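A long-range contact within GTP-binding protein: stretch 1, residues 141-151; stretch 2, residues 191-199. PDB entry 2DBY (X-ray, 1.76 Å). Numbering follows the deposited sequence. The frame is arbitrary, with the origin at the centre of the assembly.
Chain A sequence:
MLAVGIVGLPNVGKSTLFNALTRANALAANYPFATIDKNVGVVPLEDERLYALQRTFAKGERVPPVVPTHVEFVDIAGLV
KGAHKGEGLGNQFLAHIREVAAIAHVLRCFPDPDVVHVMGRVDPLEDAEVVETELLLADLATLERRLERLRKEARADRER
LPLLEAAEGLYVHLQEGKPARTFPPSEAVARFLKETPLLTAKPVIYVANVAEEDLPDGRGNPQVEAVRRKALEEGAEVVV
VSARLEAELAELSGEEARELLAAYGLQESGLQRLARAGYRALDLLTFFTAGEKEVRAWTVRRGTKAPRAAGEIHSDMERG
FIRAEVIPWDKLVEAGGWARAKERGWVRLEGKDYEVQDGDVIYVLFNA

Stretch 1, residues 141-151: ATLERRLERLR
Stretch 2 (191-199) RFLKETPLL

This is a small, mixed contact in which one side of a helix packs leucine, threonine and arginine side chains against the last turn of a second helix and the loop that follows it, joining an apolar patch around F192 to a salt bridge and a bridging water. Stretch 1 (141-151) is helical throughout, with phi/psi near -64/-41 and i to i+4 hydrogen bonds such as R146 N to T142 O (2.9 Å) and L150 N to R146 O (2.7 Å). Stretch 2 is helical from 191 to 195; T196 N still bonds to F192 O (2.7 Å), but T196 leaves helical geometry at -127/88; the chain then turns tightly at P197 (-71/83), with a weak hydrogen bond from L198 N to T196 O (2.9 Å), and L198 follows at -57/143. The N-to-C directions of the two helix axes differ by 112°, the axes come no closer than 13.0 Å, and the contacts between the helices are made by side chains. The nearest CA atoms are those of T142 and L198, 7.8 Å apart, and the two stretches bury 333 Å² together.

The CA-to-CB bond of F192 (chi1 175°, t; chi2 80°) points sideways, but its ring reaches stretch 1. L143 CD2 lies 3.7 Å from F192 CZ, approaching obliquely, whereas L150 CD1 (3.9 Å from F192 CE1) and R146 CB (4.2 Å from F192 CE1) sit at the ring edge. L143 and L150 are both m,t rotamers. L198, also m,t, extends the apolar patch: its CD1 is 4.3 Å from L143 CD1, and its CD2 is 3.8 Å from T142 CG2. T142 and T196, both with chi1 m and CB directed toward the opposing stretch, meet through their methyls, CG2 to CG2 at 3.5 Å.

The polar part centres on R146, whose CB points toward stretch 2 and whose chi1 to chi3 are all m (-64°, -49°, -69°), with chi4 at 158°. This folded chain brings R146 NH2 within 2.7 Å of E195 OE2, near the guanidinium plane. Opposite charges form a salt bridge here, but the N-H...acceptor angle of 128° makes its hydrogen bond weak. E195 reaches across with chi1 169° (t), chi2 167° (t) and chi3 -52°. R146 NE is 3.7 Å from T196 OG1, and water 1 fills this corner: it accepts from R146 NE (2.8 Å), donates to E195 OE2 (2.7 Å) and hydrogen-bonds T196 OG1 (2.9 Å). One water thus links three side chains, adding a second, indirect connection between R146 and E195.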

# COMPACT_ATOMS: atom_id res chain seq x y z
N ALA A 141 -25.56 2.69 -4.01
CA ALA A 141 -26.42 1.52 -4.16
C ALA A 141 -26.16 0.52 -3.02
O ALA A 141 -27.08 -0.09 -2.47
CB ALA A 141 -26.16 0.85 -5.53
N THR A 142 -24.89 0.33 -2.67
CA THR A 142 -24.56 -0.58 -1.58
C THR A 142 -25.18 -0.07 -0.28
O THR A 142 -25.74 -0.85 0.49
CB THR A 142 -23.05 -0.66 -1.39
OG1 THR A 142 -22.50 -1.31 -2.52
CG2 THR A 142 -22.69 -1.46 -0.11
N LEU A 143 -25.06 1.23 -0.04
CA LEU A 143 -25.60 1.80 1.18
C LEU A 143 -27.12 1.65 1.23
O LEU A 143 -27.68 1.35 2.27
CB LEU A 143 -25.23 3.29 1.29
CG LEU A 143 -23.80 3.52 1.81
CD1 LEU A 143 -23.38 4.95 1.53
CD2 LEU A 143 -23.76 3.21 3.30
N GLU A 144 -27.79 1.87 0.10
CA GLU A 144 -29.25 1.76 0.07
C GLU A 144 -29.64 0.34 0.46
O GLU A 144 -30.56 0.14 1.25
CB GLU A 144 -29.79 2.12 -1.33
CG GLU A 144 -29.67 3.64 -1.61
CD GLU A 144 -29.52 4.03 -3.08
OE1 GLU A 144 -29.23 5.22 -3.34
OE2 GLU A 144 -29.68 3.16 -3.97
N ARG A 145 -28.92 -0.65 -0.08
CA ARG A 145 -29.23 -2.03 0.27
C ARG A 145 -28.94 -2.31 1.75
O ARG A 145 -29.74 -2.97 2.42
CB ARG A 145 -28.42 -3.00 -0.60
CG ARG A 145 -28.87 -3.07 -2.03
CD ARG A 145 -28.13 -4.19 -2.76
NE ARG A 145 -26.74 -3.87 -3.07
CZ ARG A 145 -26.35 -3.19 -4.15
NH1 ARG A 145 -27.24 -2.76 -5.03
NH2 ARG A 145 -25.06 -2.96 -4.35
N ARG A 146 -27.81 -1.82 2.26
CA ARG A 146 -27.50 -2.07 3.67
C ARG A 146 -28.44 -1.34 4.63
O ARG A 146 -28.80 -1.89 5.67
CB ARG A 146 -26.04 -1.66 3.98
CG ARG A 146 -24.98 -2.47 3.23
CD ARG A 146 -25.25 -3.96 3.34
NE ARG A 146 -25.03 -4.44 4.70
CZ ARG A 146 -25.56 -5.55 5.19
NH1 ARG A 146 -26.35 -6.31 4.43
NH2 ARG A 146 -25.27 -5.93 6.43
N LEU A 147 -28.85 -0.12 4.29
CA LEU A 147 -29.75 0.62 5.18
C LEU A 147 -31.04 -0.17 5.38
O LEU A 147 -31.57 -0.25 6.49
CB LEU A 147 -30.06 2.01 4.61
CG LEU A 147 -28.95 3.07 4.76
CD1 LEU A 147 -29.27 4.28 3.92
CD2 LEU A 147 -28.83 3.47 6.25
N GLU A 148 -31.54 -0.76 4.30
CA GLU A 148 -32.78 -1.54 4.38
C GLU A 148 -32.58 -2.77 5.25
O GLU A 148 -33.39 -3.05 6.12
CB GLU A 148 -33.25 -1.96 2.99
CG GLU A 148 -33.45 -0.78 2.03
CD GLU A 148 -34.72 -0.88 1.19
OE1 GLU A 148 -34.89 -0.06 0.26
OE2 GLU A 148 -35.55 -1.78 1.47
N ARG A 149 -31.51 -3.52 4.99
CA ARG A 149 -31.19 -4.73 5.73
C ARG A 149 -30.87 -4.46 7.20
O ARG A 149 -31.40 -5.13 8.08
CB ARG A 149 -30.01 -5.46 5.10
CG ARG A 149 -30.36 -6.34 3.91
CD ARG A 149 -30.41 -7.80 4.34
NE ARG A 149 -31.34 -8.00 5.46
CZ ARG A 149 -31.36 -9.06 6.25
NH1 ARG A 149 -30.50 -10.06 6.06
NH2 ARG A 149 -32.24 -9.13 7.23
N LEU A 150 -30.01 -3.47 7.46
CA LEU A 150 -29.64 -3.14 8.84
C LEU A 150 -30.80 -2.64 9.69
O LEU A 150 -30.86 -2.91 10.90
CB LEU A 150 -28.50 -2.10 8.85
CG LEU A 150 -27.14 -2.66 8.43
CD1 LEU A 150 -26.15 -1.51 8.19
CD2 LEU A 150 -26.60 -3.58 9.53
N ARG A 151 -31.71 -1.88 9.09
CA ARG A 151 -32.84 -1.35 9.84
C ARG A 151 -33.71 -2.52 10.31
O ARG A 151 -34.26 -2.49 11.41
CB ARG A 151 -33.67 -0.40 8.99
CG ARG A 151 -34.51 0.58 9.82
CD ARG A 151 -35.35 1.48 8.93
NE ARG A 151 -34.55 2.12 7.89
CZ ARG A 151 -33.68 3.10 8.11
NH1 ARG A 151 -33.49 3.56 9.34
NH2 ARG A 151 -32.98 3.61 7.10
N ARG A 191 -16.86 -0.13 12.40
CA ARG A 191 -17.50 -1.45 12.38
C ARG A 191 -18.26 -1.64 11.07
O ARG A 191 -18.26 -2.71 10.47
CB ARG A 191 -18.47 -1.61 13.55
CG ARG A 191 -17.79 -1.70 14.90
CD ARG A 191 -18.83 -1.87 16.00
NE ARG A 191 -19.68 -3.04 15.77
CZ ARG A 191 -20.80 -3.29 16.43
NH1 ARG A 191 -21.22 -2.44 17.36
NH2 ARG A 191 -21.51 -4.38 16.18
N PHE A 192 -18.92 -0.59 10.62
CA PHE A 192 -19.66 -0.70 9.38
C PHE A 192 -18.73 -0.97 8.19
O PHE A 192 -19.00 -1.86 7.36
CB PHE A 192 -20.46 0.59 9.11
CG PHE A 192 -21.14 0.59 7.78
CD1 PHE A 192 -22.35 -0.10 7.61
CD2 PHE A 192 -20.54 1.17 6.67
CE1 PHE A 192 -22.94 -0.21 6.37
CE2 PHE A 192 -21.12 1.06 5.41
CZ PHE A 192 -22.33 0.36 5.26
N LEU A 193 -17.64 -0.22 8.09
CA LEU A 193 -16.75 -0.38 6.94
C LEU A 193 -15.98 -1.70 6.92
O LEU A 193 -15.57 -2.16 5.86
CB LEU A 193 -15.78 0.82 6.85
CG LEU A 193 -16.41 2.16 6.45
CD1 LEU A 193 -15.38 3.28 6.51
CD2 LEU A 193 -17.00 2.03 5.02
N LYS A 194 -15.81 -2.30 8.09
CA LYS A 194 -15.13 -3.59 8.16
C LYS A 194 -16.08 -4.62 7.54
O LYS A 194 -15.65 -5.48 6.77
CB LYS A 194 -14.85 -3.97 9.62
CG LYS A 194 -14.05 -5.26 9.77
CD LYS A 194 -13.89 -5.63 11.25
CE LYS A 194 -13.27 -7.02 11.42
NZ LYS A 194 -13.42 -7.54 12.82
N GLU A 195 -17.36 -4.51 7.85
CA GLU A 195 -18.36 -5.43 7.31
C GLU A 195 -18.71 -5.13 5.86
O GLU A 195 -18.92 -6.06 5.07
CB GLU A 195 -19.64 -5.37 8.16
CG GLU A 195 -20.82 -6.10 7.52
CD GLU A 195 -21.98 -6.32 8.49
OE1 GLU A 195 -21.73 -6.87 9.58
OE2 GLU A 195 -23.13 -5.96 8.14
N THR A 196 -18.77 -3.84 5.51
CA THR A 196 -19.12 -3.38 4.16
C THR A 196 -18.04 -2.42 3.65
O THR A 196 -18.13 -1.20 3.82
CB THR A 196 -20.48 -2.65 4.19
OG1 THR A 196 -21.48 -3.54 4.73
CG2 THR A 196 -20.91 -2.23 2.79
N PRO A 197 -17.00 -2.97 3.02
CA PRO A 197 -15.86 -2.20 2.49
C PRO A 197 -16.22 -1.37 1.26
O PRO A 197 -15.97 -1.79 0.14
CB PRO A 197 -14.81 -3.28 2.17
CG PRO A 197 -15.25 -4.49 2.95
CD PRO A 197 -16.77 -4.42 2.86
N LEU A 198 -16.78 -0.19 1.50
CA LEU A 198 -17.18 0.71 0.41
C LEU A 198 -15.99 1.04 -0.49
O LEU A 198 -14.86 1.19 -0.02
CB LEU A 198 -17.76 2.01 0.97
CG LEU A 198 -19.06 1.83 1.75
CD1 LEU A 198 -19.54 3.22 2.23
CD2 LEU A 198 -20.11 1.14 0.88
N LEU A 199 -16.26 1.15 -1.79
CA LEU A 199 -15.19 1.45 -2.73
C LEU A 199 -14.50 2.79 -2.44
O LEU A 199 -13.27 2.90 -2.57
CB LEU A 199 -15.74 1.44 -4.15
CG LEU A 199 -16.45 0.14 -4.53
CD1 LEU A 199 -16.79 0.22 -6.01
CD2 LEU A 199 -15.56 -1.13 -4.27
O HOH W 1 -23.41 -3.60 6.86